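Local atomic coordinates of hypothetical protein AF1548 (Archaeoglobus fulgidus, PDB entry 1Y88), a protein that is of unknown function but, as a member of an Mrr-like restriction endonuclease family, may bind DNA and cut it. Residues A[96-101]-A[119-124]; A[166-171]-A[191-196]; A[46-51]-A[87-92]; A[33-38]-A[52-57]; A[71-76]-A[102-107]. All coordinates share one frame; numbering follows the deposited sequence.

Contact 1: A[96-101]-A[119-124]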
# COMPACT_ATOMS: atom_id res chain seq x y z
N GLN A 96 3.76 10.17 17.68
CA GLN A 96 2.61 9.69 16.94
C GLN A 96 2.85 9.93 15.49
O GLN A 96 3.52 10.91 15.13
CB GLN A 96 1.36 10.51 17.29
CG GLN A 96 0.46 9.90 18.28
CD GLN A 96 -0.81 10.72 18.42
OE1 GLN A 96 -1.88 10.27 18.02
NE2 GLN A 96 -0.68 11.92 18.95
N PRO A 97 2.29 9.06 14.63
CA PRO A 97 2.24 9.37 13.21
C PRO A 97 1.00 10.22 12.91
O PRO A 97 0.03 10.21 13.68
CB PRO A 97 2.09 8.00 12.55
CG PRO A 97 1.27 7.21 13.55
CD PRO A 97 1.65 7.76 14.94
N TRP A 98 1.04 10.92 11.77
CA TRP A 98 -0.02 11.88 11.40
C TRP A 98 -0.10 11.91 9.88
O TRP A 98 0.93 12.12 9.21
CB TRP A 98 0.39 13.26 11.91
CG TRP A 98 -0.64 14.39 11.88
CD1 TRP A 98 -1.82 14.47 11.21
CD2 TRP A 98 -0.48 15.63 12.58
NE1 TRP A 98 -2.44 15.71 11.47
CE2 TRP A 98 -1.62 16.43 12.30
CE3 TRP A 98 0.54 16.14 13.40
CZ2 TRP A 98 -1.77 17.74 12.84
CZ3 TRP A 98 0.38 17.43 13.96
CH2 TRP A 98 -0.77 18.19 13.68
N ILE A 99 -1.27 11.65 9.33
CA ILE A 99 -1.45 11.69 7.88
C ILE A 99 -2.24 12.94 7.51
O ILE A 99 -3.29 13.23 8.11
CB ILE A 99 -2.21 10.42 7.35
CG1 ILE A 99 -1.46 9.12 7.75
CG2 ILE A 99 -2.34 10.47 5.80
CD1 ILE A 99 -2.31 7.78 7.49
N PHE A 100 -1.74 13.66 6.51
CA PHE A 100 -2.50 14.73 5.87
C PHE A 100 -2.96 14.30 4.50
O PHE A 100 -2.18 13.76 3.71
CB PHE A 100 -1.65 16.00 5.71
CG PHE A 100 -1.53 16.83 6.97
CD1 PHE A 100 -2.17 18.09 7.05
CD2 PHE A 100 -0.77 16.40 8.05
CE1 PHE A 100 -2.04 18.89 8.19
CE2 PHE A 100 -0.66 17.19 9.21
CZ PHE A 100 -1.29 18.45 9.27
N THR A 101 -4.23 14.54 4.20
CA THR A 101 -4.71 14.33 2.86
C THR A 101 -5.54 15.54 2.42
O THR A 101 -6.15 16.22 3.26
CB THR A 101 -5.52 13.02 2.75
OG1 THR A 101 -5.80 12.74 1.36
CG2 THR A 101 -6.83 13.11 3.52
N LYS A 119 -2.87 10.32 14.03
CA LYS A 119 -3.60 11.58 13.85
C LYS A 119 -3.95 11.72 12.40
O LYS A 119 -3.17 11.34 11.53
CB LYS A 119 -2.71 12.78 14.27
CG LYS A 119 -2.46 12.88 15.74
CD LYS A 119 -1.62 14.14 16.09
CE LYS A 119 -2.39 15.41 15.76
NZ LYS A 119 -3.42 15.74 16.77
N LEU A 120 -5.13 12.29 12.10
CA LEU A 120 -5.53 12.45 10.70
C LEU A 120 -5.98 13.88 10.45
O LEU A 120 -6.74 14.43 11.24
CB LEU A 120 -6.71 11.52 10.38
CG LEU A 120 -6.54 9.99 10.52
CD1 LEU A 120 -7.91 9.28 10.21
CD2 LEU A 120 -5.45 9.51 9.56
N THR A 121 -5.52 14.45 9.33
CA THR A 121 -6.07 15.75 8.90
C THR A 121 -6.41 15.64 7.45
O THR A 121 -5.56 15.30 6.65
CB THR A 121 -5.05 16.90 9.15
OG1 THR A 121 -4.84 17.02 10.55
CG2 THR A 121 -5.60 18.25 8.61
N GLY A 122 -7.69 15.88 7.11
CA GLY A 122 -8.15 15.87 5.73
C GLY A 122 -8.49 17.28 5.28
O GLY A 122 -8.26 18.25 6.02
N TRP A 123 -9.07 17.40 4.10
CA TRP A 123 -9.55 18.71 3.66
C TRP A 123 -10.53 19.31 4.67
O TRP A 123 -10.51 20.52 4.97
CB TRP A 123 -10.23 18.60 2.30
CG TRP A 123 -10.52 19.97 1.73
CD1 TRP A 123 -11.75 20.55 1.56
CD2 TRP A 123 -9.55 20.92 1.27
NE1 TRP A 123 -11.59 21.82 1.01
CE2 TRP A 123 -10.26 22.06 0.81
CE3 TRP A 123 -8.15 20.90 1.18
CZ2 TRP A 123 -9.60 23.21 0.31
CZ3 TRP A 123 -7.49 22.04 0.67
CH2 TRP A 123 -8.23 23.17 0.24
N SER A 124 -11.41 18.46 5.20
CA SER A 124 -12.50 18.91 6.05
C SER A 124 -12.66 18.06 7.33
O SER A 124 -13.75 17.98 7.93
CB SER A 124 -13.80 18.94 5.22
OG SER A 124 -14.04 17.68 4.60
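W98 and T121 make the tight heart of this contact: the indole NE1 gives a straight bond (165°) to T121 OG1 at 2.9 Å, with the hydroxyl lying in the ring plane. With CG anti to the backbone N (chi1 -169°), the indole swings over the neighbouring strand, and K119 CE sits 3.5 Å from the centroid of its six-membered ring; F100 CE2 meets the opposite face. T121 CB in turn rests on the F100 ring. The strands, parallel neighbours in the mixed sheet, are joined through helix 107-116 as a beta-alpha-beta crossover and tied by backbone bonds such as T121 N to I99 O at 2.8 Å. Toward solvent the contact loosens at the amine: K119 NZ stands 4.7 Å from the centroid, over the face, in a cation-pi contact. A leucine at W98 would probably leave T121 OG1 without its NE1 donor and K119 without a flat surface to lie on. Strand 96-100 runs between 119-121 and 59-65, where Y61 meets W98 edge-to-face, while W123 reaches helix 131-136.

Contact 2: A[166-171]-A[191-196]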
# COMPACT_ATOMS: atom_id res chain seq x y z
N ASP A 166 3.63 34.94 -0.30
CA ASP A 166 5.09 34.75 -0.29
C ASP A 166 5.76 35.29 -1.55
O ASP A 166 6.89 35.80 -1.49
CB ASP A 166 5.48 33.27 -0.11
CG ASP A 166 4.95 32.67 1.20
OD1 ASP A 166 4.78 33.38 2.22
OD2 ASP A 166 4.75 31.44 1.19
N VAL A 167 5.08 35.14 -2.67
CA VAL A 167 5.53 35.68 -3.95
C VAL A 167 5.61 37.21 -3.84
O VAL A 167 6.60 37.81 -4.26
CB VAL A 167 4.59 35.24 -5.09
CG1 VAL A 167 4.89 35.96 -6.40
CG2 VAL A 167 4.63 33.69 -5.28
N VAL A 168 4.56 37.82 -3.29
CA VAL A 168 4.48 39.28 -3.12
C VAL A 168 5.59 39.77 -2.19
O VAL A 168 6.31 40.71 -2.50
CB VAL A 168 3.05 39.71 -2.66
CG1 VAL A 168 3.00 41.19 -2.31
CG2 VAL A 168 2.01 39.38 -3.74
N SER A 169 5.78 39.10 -1.06
CA SER A 169 6.77 39.61 -0.11
C SER A 169 8.23 39.21 -0.47
O SER A 169 9.19 39.80 0.07
CB SER A 169 6.38 39.21 1.32
OG SER A 169 6.41 37.82 1.40
N ALA A 170 8.39 38.24 -1.37
CA ALA A 170 9.71 37.87 -1.88
C ALA A 170 10.22 39.02 -2.76
O ALA A 170 11.35 39.47 -2.58
CB ALA A 170 9.65 36.59 -2.70
N GLY A 171 9.36 39.49 -3.66
CA GLY A 171 9.65 40.66 -4.49
C GLY A 171 10.30 40.26 -5.80
O GLY A 171 10.98 39.22 -5.88
N GLU A 191 -0.01 38.22 -10.89
CA GLU A 191 -1.02 37.17 -10.75
C GLU A 191 -1.33 36.94 -9.27
O GLU A 191 -2.50 36.79 -8.88
CB GLU A 191 -0.53 35.85 -11.35
CG GLU A 191 -0.54 35.76 -12.86
CD GLU A 191 -0.28 34.34 -13.35
OE1 GLU A 191 -0.28 34.11 -14.59
OE2 GLU A 191 -0.07 33.44 -12.50
N ALA A 192 -0.28 36.96 -8.45
CA ALA A 192 -0.46 36.70 -7.01
C ALA A 192 -1.26 37.84 -6.38
O ALA A 192 -2.18 37.61 -5.58
CB ALA A 192 0.91 36.52 -6.32
N LYS A 193 -0.93 39.08 -6.76
CA LYS A 193 -1.69 40.24 -6.26
C LYS A 193 -3.16 40.15 -6.64
O LYS A 193 -4.03 40.44 -5.82
CB LYS A 193 -1.13 41.55 -6.82
CG LYS A 193 0.11 41.99 -6.14
CD LYS A 193 0.56 43.28 -6.80
CE LYS A 193 1.91 43.70 -6.29
NZ LYS A 193 2.48 44.75 -7.24
N LYS A 194 -3.43 39.71 -7.86
CA LYS A 194 -4.80 39.57 -8.34
C LYS A 194 -5.62 38.52 -7.59
O LYS A 194 -6.81 38.73 -7.28
CB LYS A 194 -4.80 39.28 -9.85
CG LYS A 194 -6.18 39.22 -10.44
CD LYS A 194 -6.14 39.38 -11.94
CE LYS A 194 -7.55 39.45 -12.50
NZ LYS A 194 -7.47 39.50 -14.00
N VAL A 195 -4.99 37.39 -7.28
CA VAL A 195 -5.62 36.34 -6.45
C VAL A 195 -5.96 36.92 -5.07
O VAL A 195 -7.09 36.81 -4.58
CB VAL A 195 -4.73 35.07 -6.34
CG1 VAL A 195 -5.29 34.08 -5.29
CG2 VAL A 195 -4.63 34.38 -7.68
N ILE A 196 -5.00 37.57 -4.45
CA ILE A 196 -5.17 38.08 -3.10
C ILE A 196 -6.24 39.17 -3.03
O ILE A 196 -6.99 39.26 -2.04
CB ILE A 196 -3.83 38.53 -2.52
CG1 ILE A 196 -2.93 37.30 -2.33
CG2 ILE A 196 -4.01 39.34 -1.23
CD1 ILE A 196 -1.42 37.62 -2.15
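D166 OD2 is gripped by R26, through a salt bridge, and by the backbone N atoms of V162 and F163, which is consistent with pinning the first turn of helix 164-170 just ahead of V167 and V168, the residues that touch A192. The contact belongs to the all-helical C-terminal part of the chain, where helices 172-177 and 182-197 with their short connection are consistent with a helix-hairpin-helix arrangement, a motif often found in DNA-binding proteins. Between 166-170 and 191-196 the joint is purely apolar. The axes of the two segments come within 9.3 Å and cross at -130°, and an alanine suits the near point because its single methyl lets two valines approach together. V167 CG1 reaches A192 CB at 4.0 Å, and V168 CG2 comes to the same methyl. V167 continues inward to I143, V188 and I189, whereas V168 lies toward the surface, where it meets the aliphatic part of K193 and the end of I196. K193 is long enough to serve both environments: its CG methylene meets V168 while the chain runs on, extended, to the amine. Helix 182-197 is also tied by a salt bridge from E191 to R147. V168 CG1 is anti to the backbone N (chi1 172°), which puts CG2 beside that N and against K193 CG at 4.0 Å and I196 CD1 at 4.2 Å.

Contact 3: A[46-51]-A[87-92]. With SO4 (sulfate ion), chain F.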
# COMPACT_ATOMS: atom_id res chain seq x y z
N VAL A 46 14.81 -0.50 7.97
CA VAL A 46 15.20 0.04 6.69
C VAL A 46 15.04 1.57 6.70
O VAL A 46 14.44 2.10 7.61
CB VAL A 46 14.33 -0.53 5.52
CG1 VAL A 46 14.55 -2.09 5.37
CG2 VAL A 46 12.83 -0.22 5.74
N GLU A 47 15.55 2.23 5.69
CA GLU A 47 15.33 3.69 5.52
C GLU A 47 13.87 4.03 5.31
O GLU A 47 13.17 3.34 4.57
CB GLU A 47 16.12 4.18 4.31
CG GLU A 47 17.61 4.28 4.65
CD GLU A 47 18.46 4.89 3.56
OE1 GLU A 47 17.96 5.67 2.73
OE2 GLU A 47 19.65 4.58 3.55
N GLN A 48 13.42 5.12 5.92
CA GLN A 48 12.02 5.52 5.81
C GLN A 48 11.95 6.99 5.49
O GLN A 48 12.61 7.77 6.16
CB GLN A 48 11.30 5.29 7.14
CG GLN A 48 11.34 3.82 7.63
CD GLN A 48 10.46 2.89 6.80
OE1 GLN A 48 9.79 3.32 5.84
NE2 GLN A 48 10.48 1.61 7.15
N GLU A 49 11.13 7.36 4.51
CA GLU A 49 10.87 8.76 4.18
C GLU A 49 9.78 9.35 5.09
O GLU A 49 8.73 8.75 5.30
CB GLU A 49 10.49 8.89 2.69
CG GLU A 49 9.86 10.22 2.30
CD GLU A 49 10.88 11.33 2.16
OE1 GLU A 49 12.07 11.01 1.98
OE2 GLU A 49 10.49 12.52 2.20
N ILE A 50 10.05 10.52 5.67
CA ILE A 50 9.05 11.23 6.49
C ILE A 50 8.82 12.59 5.82
O ILE A 50 9.77 13.39 5.68
CB ILE A 50 9.51 11.39 7.95
CG1 ILE A 50 9.84 10.01 8.59
CG2 ILE A 50 8.45 12.14 8.80
CD1 ILE A 50 10.54 10.12 9.97
N ASP A 51 7.58 12.84 5.39
CA ASP A 51 7.31 14.08 4.60
C ASP A 51 7.51 15.35 5.43
O ASP A 51 8.05 16.37 4.93
CB ASP A 51 5.93 14.05 3.93
CG ASP A 51 5.79 12.92 2.92
OD1 ASP A 51 6.81 12.46 2.35
OD2 ASP A 51 4.65 12.48 2.67
N LEU A 87 6.20 2.51 13.36
CA LEU A 87 6.86 1.55 14.25
C LEU A 87 8.35 1.43 13.93
O LEU A 87 9.19 1.30 14.84
CB LEU A 87 6.15 0.18 14.18
CG LEU A 87 4.72 0.16 14.67
CD1 LEU A 87 4.14 -1.26 14.53
CD2 LEU A 87 4.66 0.62 16.14
N ASP A 88 8.69 1.48 12.64
CA ASP A 88 10.09 1.35 12.22
C ASP A 88 10.96 2.58 12.58
O ASP A 88 12.17 2.44 12.68
CB ASP A 88 10.21 1.02 10.73
CG ASP A 88 11.52 0.33 10.39
OD1 ASP A 88 11.97 -0.54 11.19
OD2 ASP A 88 12.09 0.63 9.34
N VAL A 89 10.35 3.77 12.74
CA VAL A 89 11.12 4.99 13.08
C VAL A 89 10.95 5.44 14.52
O VAL A 89 11.66 6.32 14.99
CB VAL A 89 10.82 6.18 12.15
CG1 VAL A 89 11.10 5.77 10.73
CG2 VAL A 89 9.35 6.64 12.28
N GLU A 90 10.04 4.78 15.24
CA GLU A 90 9.61 5.22 16.56
C GLU A 90 10.78 5.42 17.52
O GLU A 90 10.76 6.35 18.33
CB GLU A 90 8.60 4.21 17.14
CG GLU A 90 7.93 4.68 18.39
CD GLU A 90 6.85 3.76 18.87
OE1 GLU A 90 6.66 2.67 18.29
OE2 GLU A 90 6.18 4.15 19.83
N LYS A 91 11.80 4.56 17.44
CA LYS A 91 13.00 4.65 18.29
C LYS A 91 13.79 5.96 18.14
O LYS A 91 14.59 6.32 19.02
CB LYS A 91 13.93 3.44 18.02
CG LYS A 91 14.71 3.59 16.73
CD LYS A 91 15.32 2.26 16.25
CE LYS A 91 16.13 1.53 17.33
NZ LYS A 91 16.91 0.38 16.69
N HIS A 92 13.57 6.67 17.03
CA HIS A 92 14.15 8.01 16.83
C HIS A 92 13.46 9.11 17.63
O HIS A 92 13.87 10.29 17.53
CB HIS A 92 14.10 8.40 15.35
CG HIS A 92 15.13 7.72 14.52
ND1 HIS A 92 16.47 8.08 14.54
CD2 HIS A 92 15.04 6.67 13.66
CE1 HIS A 92 17.15 7.29 13.73
NE2 HIS A 92 16.31 6.44 13.16
S SO4 F . 18.15 0.34 3.76
O1 SO4 F . 18.21 -0.99 3.12
O2 SO4 F . 16.81 0.93 3.54
O3 SO4 F . 19.14 1.17 3.07
O4 SO4 F . 18.47 0.25 5.16
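Q48 leans from strand 47-56 of the mixed sheet, on which the end of helix 76-89 packs, meeting V89 first and D88 last. Its CB lies 3.6 Å from V89 CG1, and CG stays against the same methyl while coming near D88 OD2. The chain then bends (chi2 -71°), leaving CD 3.8 Å from that oxygen. At the tip NE2 donates to D88 OD2 at 2.9 Å in an almost straight bond (176°). The oxygen lies in the amide plane, but the amide stands nearly perpendicular to the carboxylate, NE2 meeting OD2 on its anti side, 24° out of the carboxylate plane. V46 N takes the syn lone pair of that oxygen at 3.2 Å. Further along, I50 CD1 packs on V89 CG2 at 4.3 Å. M80 of the second subunit packs on Q48, and K111 of that subunit shares a sulfate with E47 N. With C45 N bonded to D88 OD1, the buried carboxylate draws on three N-H donors, two of them backbone, which would be expected to favour its charged form.

Contact 4: A[33-38]-A[52-57]. With SO4 (sulfate ion), chain K; SO4 (sulfate ion), chain H.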
# COMPACT_ATOMS: atom_id res chain seq x y z
N PHE A 33 4.57 24.94 15.64
CA PHE A 33 5.49 23.82 15.42
C PHE A 33 6.81 24.19 14.79
O PHE A 33 6.86 25.07 13.92
CB PHE A 33 4.83 22.76 14.51
CG PHE A 33 3.69 22.04 15.15
CD1 PHE A 33 2.40 22.59 15.15
CD2 PHE A 33 3.88 20.78 15.74
CE1 PHE A 33 1.30 21.91 15.73
CE2 PHE A 33 2.79 20.09 16.31
CZ PHE A 33 1.50 20.65 16.30
N GLU A 34 7.87 23.50 15.20
CA GLU A 34 9.13 23.56 14.48
C GLU A 34 9.10 22.41 13.50
O GLU A 34 8.72 21.30 13.88
CB GLU A 34 10.31 23.45 15.45
CG GLU A 34 10.30 24.58 16.50
CD GLU A 34 11.65 24.78 17.21
OE1 GLU A 34 12.46 23.82 17.29
OE2 GLU A 34 11.87 25.93 17.69
N THR A 35 9.49 22.66 12.25
CA THR A 35 9.32 21.66 11.18
C THR A 35 10.60 21.41 10.37
O THR A 35 11.45 22.29 10.27
CB THR A 35 8.15 22.01 10.21
OG1 THR A 35 8.41 23.27 9.56
CG2 THR A 35 6.81 22.11 10.94
N LYS A 36 10.73 20.21 9.81
CA LYS A 36 11.74 19.90 8.79
C LYS A 36 10.99 19.09 7.73
O LYS A 36 10.12 18.29 8.07
CB LYS A 36 12.85 19.02 9.39
CG LYS A 36 13.55 19.58 10.63
CD LYS A 36 13.70 18.53 11.78
CE LYS A 36 14.79 17.46 11.53
NZ LYS A 36 14.28 16.06 11.29
N THR A 37 11.32 19.27 6.46
CA THR A 37 10.60 18.58 5.38
C THR A 37 11.46 17.53 4.70
O THR A 37 12.69 17.69 4.65
CB THR A 37 10.13 19.58 4.30
OG1 THR A 37 11.24 20.39 3.91
CG2 THR A 37 9.03 20.47 4.85
N ASN A 38 10.83 16.48 4.15
CA ASN A 38 11.52 15.50 3.30
C ASN A 38 12.76 14.91 3.98
O ASN A 38 13.91 15.08 3.51
CB ASN A 38 11.86 16.10 1.92
CG ASN A 38 12.74 15.19 1.05
OD1 ASN A 38 12.55 13.96 0.98
ND2 ASN A 38 13.71 15.81 0.36
N VAL A 52 7.08 15.30 6.69
CA VAL A 52 7.33 16.42 7.62
C VAL A 52 7.58 15.84 9.00
O VAL A 52 6.81 15.02 9.49
CB VAL A 52 6.12 17.44 7.73
CG1 VAL A 52 6.51 18.67 8.62
CG2 VAL A 52 5.66 17.91 6.35
N VAL A 53 8.63 16.33 9.64
CA VAL A 53 8.86 16.08 11.04
C VAL A 53 8.48 17.37 11.76
O VAL A 53 9.07 18.42 11.49
CB VAL A 53 10.35 15.77 11.31
CG1 VAL A 53 10.64 15.78 12.81
CG2 VAL A 53 10.78 14.41 10.64
N ALA A 54 7.50 17.31 12.66
CA ALA A 54 7.00 18.51 13.35
C ALA A 54 7.06 18.33 14.84
O ALA A 54 6.63 17.31 15.37
CB ALA A 54 5.58 18.81 12.91
N GLU A 55 7.59 19.33 15.54
CA GLU A 55 7.70 19.24 16.98
C GLU A 55 7.11 20.48 17.65
O GLU A 55 7.32 21.61 17.19
CB GLU A 55 9.16 19.03 17.41
CG GLU A 55 9.32 19.13 18.96
CD GLU A 55 10.39 18.24 19.56
OE1 GLU A 55 11.50 18.17 18.97
OE2 GLU A 55 10.13 17.62 20.62
N ARG A 56 6.33 20.27 18.69
CA ARG A 56 6.08 21.36 19.62
C ARG A 56 5.77 20.93 21.03
O ARG A 56 5.05 19.94 21.27
CB ARG A 56 5.10 22.39 19.11
CG ARG A 56 3.73 21.98 19.08
CD ARG A 56 2.79 23.17 19.34
NE ARG A 56 1.53 22.54 19.69
CZ ARG A 56 0.34 22.79 19.18
NH1 ARG A 56 0.13 23.76 18.31
NH2 ARG A 56 -0.68 22.07 19.62
N ASP A 57 6.38 21.69 21.94
CA ASP A 57 6.33 21.43 23.38
C ASP A 57 6.55 19.97 23.75
O ASP A 57 5.79 19.38 24.53
CB ASP A 57 5.04 21.93 24.00
CG ASP A 57 5.18 22.14 25.51
OD1 ASP A 57 6.33 22.13 26.02
OD2 ASP A 57 4.14 22.27 26.17
S SO4 K . 13.51 22.45 6.52
O1 SO4 K . 13.98 23.08 7.76
O2 SO4 K . 12.06 22.58 6.44
O3 SO4 K . 13.86 21.03 6.48
O4 SO4 K . 14.12 23.15 5.39
S SO4 H . -3.28 24.07 17.66
O1 SO4 H . -4.34 24.55 16.78
O2 SO4 H . -3.76 22.93 18.44
O3 SO4 H . -2.88 25.14 18.56
O4 SO4 H . -2.14 23.65 16.85
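R56 lies over one face of the F33 ring: CG is 3.6 Å from its centroid, a CH-pi contact, and the guanidinium continues over the rim, its plane turned 25° from the ring, with NH1 3.4 Å from F33 CE1. R56 CG lies between its backbone N and carbonyl carbon (chi1 73°), which folds the arginine back over the ring. A54, whose single methyl lets F33 and T35 approach together, has CB 3.8 Å from F33 CD2 and 4.0 Å from T35 CG2. F33 and R56 lie just past the end of an antiparallel ladder with hydrogen-bonded pairs E34-E55 and K36-V53, E34 N reaching E55 O at 2.8 Å. The ladder prolongs the hairpin of strands 39-42 and 47-56 beyond the corner at N38. Outside it, helix 17-29 covers the face bearing T35 and T37. Strand 59-65 flanks 52-56, and Y61 touches F33. R56 NH1 is steadied by H31 O and binds a sulfate, 2.7 Å from its O4; a second sulfate accepts from T37 N.

Contact 5: A[71-76]-A[102-107]. With SO4 (sulfate ion), chain D; SO4 (sulfate ion), chain C.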
# COMPACT_ATOMS: atom_id res chain seq x y z
N PRO A 71 -11.18 12.88 -6.90
CA PRO A 71 -11.93 12.78 -5.64
C PRO A 71 -12.02 11.33 -5.16
O PRO A 71 -13.04 10.65 -5.36
CB PRO A 71 -13.31 13.34 -6.02
CG PRO A 71 -13.46 13.05 -7.47
CD PRO A 71 -12.07 12.98 -8.07
N VAL A 72 -10.94 10.85 -4.56
CA VAL A 72 -10.89 9.50 -4.01
C VAL A 72 -10.45 9.57 -2.56
O VAL A 72 -9.81 10.55 -2.16
CB VAL A 72 -9.95 8.56 -4.81
CG1 VAL A 72 -10.40 8.45 -6.27
CG2 VAL A 72 -8.50 9.01 -4.73
N TYR A 73 -10.80 8.54 -1.77
CA TYR A 73 -10.45 8.49 -0.35
C TYR A 73 -9.00 8.08 -0.15
O TYR A 73 -8.43 7.38 -0.98
CB TYR A 73 -11.31 7.47 0.41
CG TYR A 73 -12.75 7.85 0.61
CD1 TYR A 73 -13.11 8.81 1.55
CD2 TYR A 73 -13.76 7.21 -0.10
CE1 TYR A 73 -14.44 9.14 1.75
CE2 TYR A 73 -15.10 7.54 0.10
CZ TYR A 73 -15.42 8.51 1.03
OH TYR A 73 -16.74 8.86 1.24
N THR A 74 -8.42 8.52 0.97
CA THR A 74 -7.21 7.91 1.49
C THR A 74 -7.71 6.78 2.40
O THR A 74 -8.46 7.02 3.34
CB THR A 74 -6.37 8.93 2.30
OG1 THR A 74 -5.85 9.90 1.38
CG2 THR A 74 -5.20 8.25 2.99
N GLY A 75 -7.30 5.56 2.10
CA GLY A 75 -7.94 4.41 2.72
C GLY A 75 -7.14 3.61 3.73
O GLY A 75 -6.09 4.04 4.22
N LEU A 76 -7.68 2.43 4.06
CA LEU A 76 -7.15 1.65 5.17
C LEU A 76 -5.73 1.17 4.88
O LEU A 76 -4.89 1.21 5.74
CB LEU A 76 -8.08 0.45 5.48
CG LEU A 76 -7.55 -0.56 6.50
CD1 LEU A 76 -7.45 0.04 7.91
CD2 LEU A 76 -8.44 -1.86 6.51
N ASN A 102 -5.58 15.78 1.13
CA ASN A 102 -6.38 16.87 0.59
C ASN A 102 -7.79 16.43 0.19
O ASN A 102 -8.55 17.24 -0.31
CB ASN A 102 -5.68 17.56 -0.61
CG ASN A 102 -5.53 16.64 -1.82
OD1 ASN A 102 -5.52 15.41 -1.71
ND2 ASN A 102 -5.43 17.25 -3.00
N THR A 103 -8.13 15.15 0.40
CA THR A 103 -9.50 14.69 0.19
C THR A 103 -10.13 14.30 1.54
O THR A 103 -10.27 15.14 2.44
CB THR A 103 -9.63 13.56 -0.91
OG1 THR A 103 -8.89 12.39 -0.53
CG2 THR A 103 -9.10 14.03 -2.25
N LYS A 104 -10.48 13.02 1.68
CA LYS A 104 -11.07 12.50 2.90
C LYS A 104 -10.47 11.13 3.18
O LYS A 104 -9.95 10.50 2.27
CB LYS A 104 -12.58 12.31 2.72
CG LYS A 104 -13.38 13.61 2.44
CD LYS A 104 -14.88 13.34 2.37
CE LYS A 104 -15.67 14.68 2.47
NZ LYS A 104 -17.13 14.45 2.36
N PHE A 105 -10.57 10.71 4.43
CA PHE A 105 -10.19 9.36 4.82
C PHE A 105 -11.44 8.49 4.74
O PHE A 105 -12.55 8.96 5.06
CB PHE A 105 -9.65 9.36 6.23
CG PHE A 105 -8.37 10.15 6.36
CD1 PHE A 105 -7.18 9.59 5.92
CD2 PHE A 105 -8.39 11.47 6.84
CE1 PHE A 105 -5.95 10.33 5.99
CE2 PHE A 105 -7.19 12.21 6.93
CZ PHE A 105 -5.97 11.63 6.52
N SER A 106 -11.27 7.24 4.33
CA SER A 106 -12.41 6.30 4.40
C SER A 106 -12.85 6.03 5.84
O SER A 106 -12.11 6.26 6.80
CB SER A 106 -12.04 4.98 3.72
OG SER A 106 -11.12 4.24 4.50
N GLU A 107 -14.08 5.52 6.01
CA GLU A 107 -14.51 5.20 7.38
C GLU A 107 -13.62 4.14 8.02
O GLU A 107 -13.39 4.18 9.22
CB GLU A 107 -15.96 4.75 7.41
CG GLU A 107 -16.93 5.85 6.96
CD GLU A 107 -17.15 6.97 8.01
OE1 GLU A 107 -16.47 6.99 9.09
OE2 GLU A 107 -18.04 7.82 7.75
S SO4 D . -5.58 3.11 0.07
O1 SO4 D . -6.70 2.28 -0.38
O2 SO4 D . -5.85 4.55 -0.17
O3 SO4 D . -4.37 2.74 -0.65
O4 SO4 D . -5.38 2.88 1.49
S SO4 C . -11.06 1.16 2.53
O1 SO4 C . -12.22 0.65 3.27
O2 SO4 C . -11.58 1.87 1.37
O3 SO4 C . -10.23 0.04 2.10
O4 SO4 C . -10.31 2.09 3.38
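T103 and V72 share the shortest polar bond between the two segments: the threonine hydroxyl donates to V72 O at 2.6 Å, in the carbonyl plane. OG1 stands between its own backbone N and carbonyl carbon (chi1 61°), the position that turns it to the other segment. Two backbone bonds follow, T74 N to K104 O at 2.8 Å and S106 N to T74 O at 3.0 Å. With a valine in place of T103, lacking the hydroxyl, V72 O would probably be left without this donor and the start of the strand pair less firmly tied. Among apolar contacts, T74 CG2 lies 3.7 Å from F105 CE1, the two side chains pointing the same way, while the polar branch of T74 is bonded to H68 and T101. K104 CB also packs on Y73 CD1. Anions form the third group. One sulfate takes a bond from G75 N at 2.9 Å; a second is held through its O4 by L76 N at 2.7 Å and by S106 OG at 2.6 Å. G75 and S106 are both N-caps, and S106 OG also caps A109 N. The short parallel strands each run into a helix N-terminus, where backbone N-H groups commonly bind anions, here sulfates probably from the crystallisation liquor.

Contacts 1, 3, 4 and 5 lie in the endonuclease-like part of the chain, the first three sharing its mixed sheet. Contact 1 passes into contact 5, their centres about 10 Å apart, with T101 OG1 2.8 Å from T74 OG1. It meets contact 4 through W98 CZ3, 4.1 Å from F33 CZ. Contacts 3 and 4 use successive parts of strand 47-56 and join where D51 O lies 2.9 Å from N38 N. D51, E64 and K66 are spaced as in the PD-(D/E)XK nucleases, consistent with a nuclease site, though none is established; E64 OE1 bonds to D51 N of contact 3, and K66 O to T101 OG1 of contact 1. Contact 2 stands apart, its nearest atoms about 12 Å from contact 4.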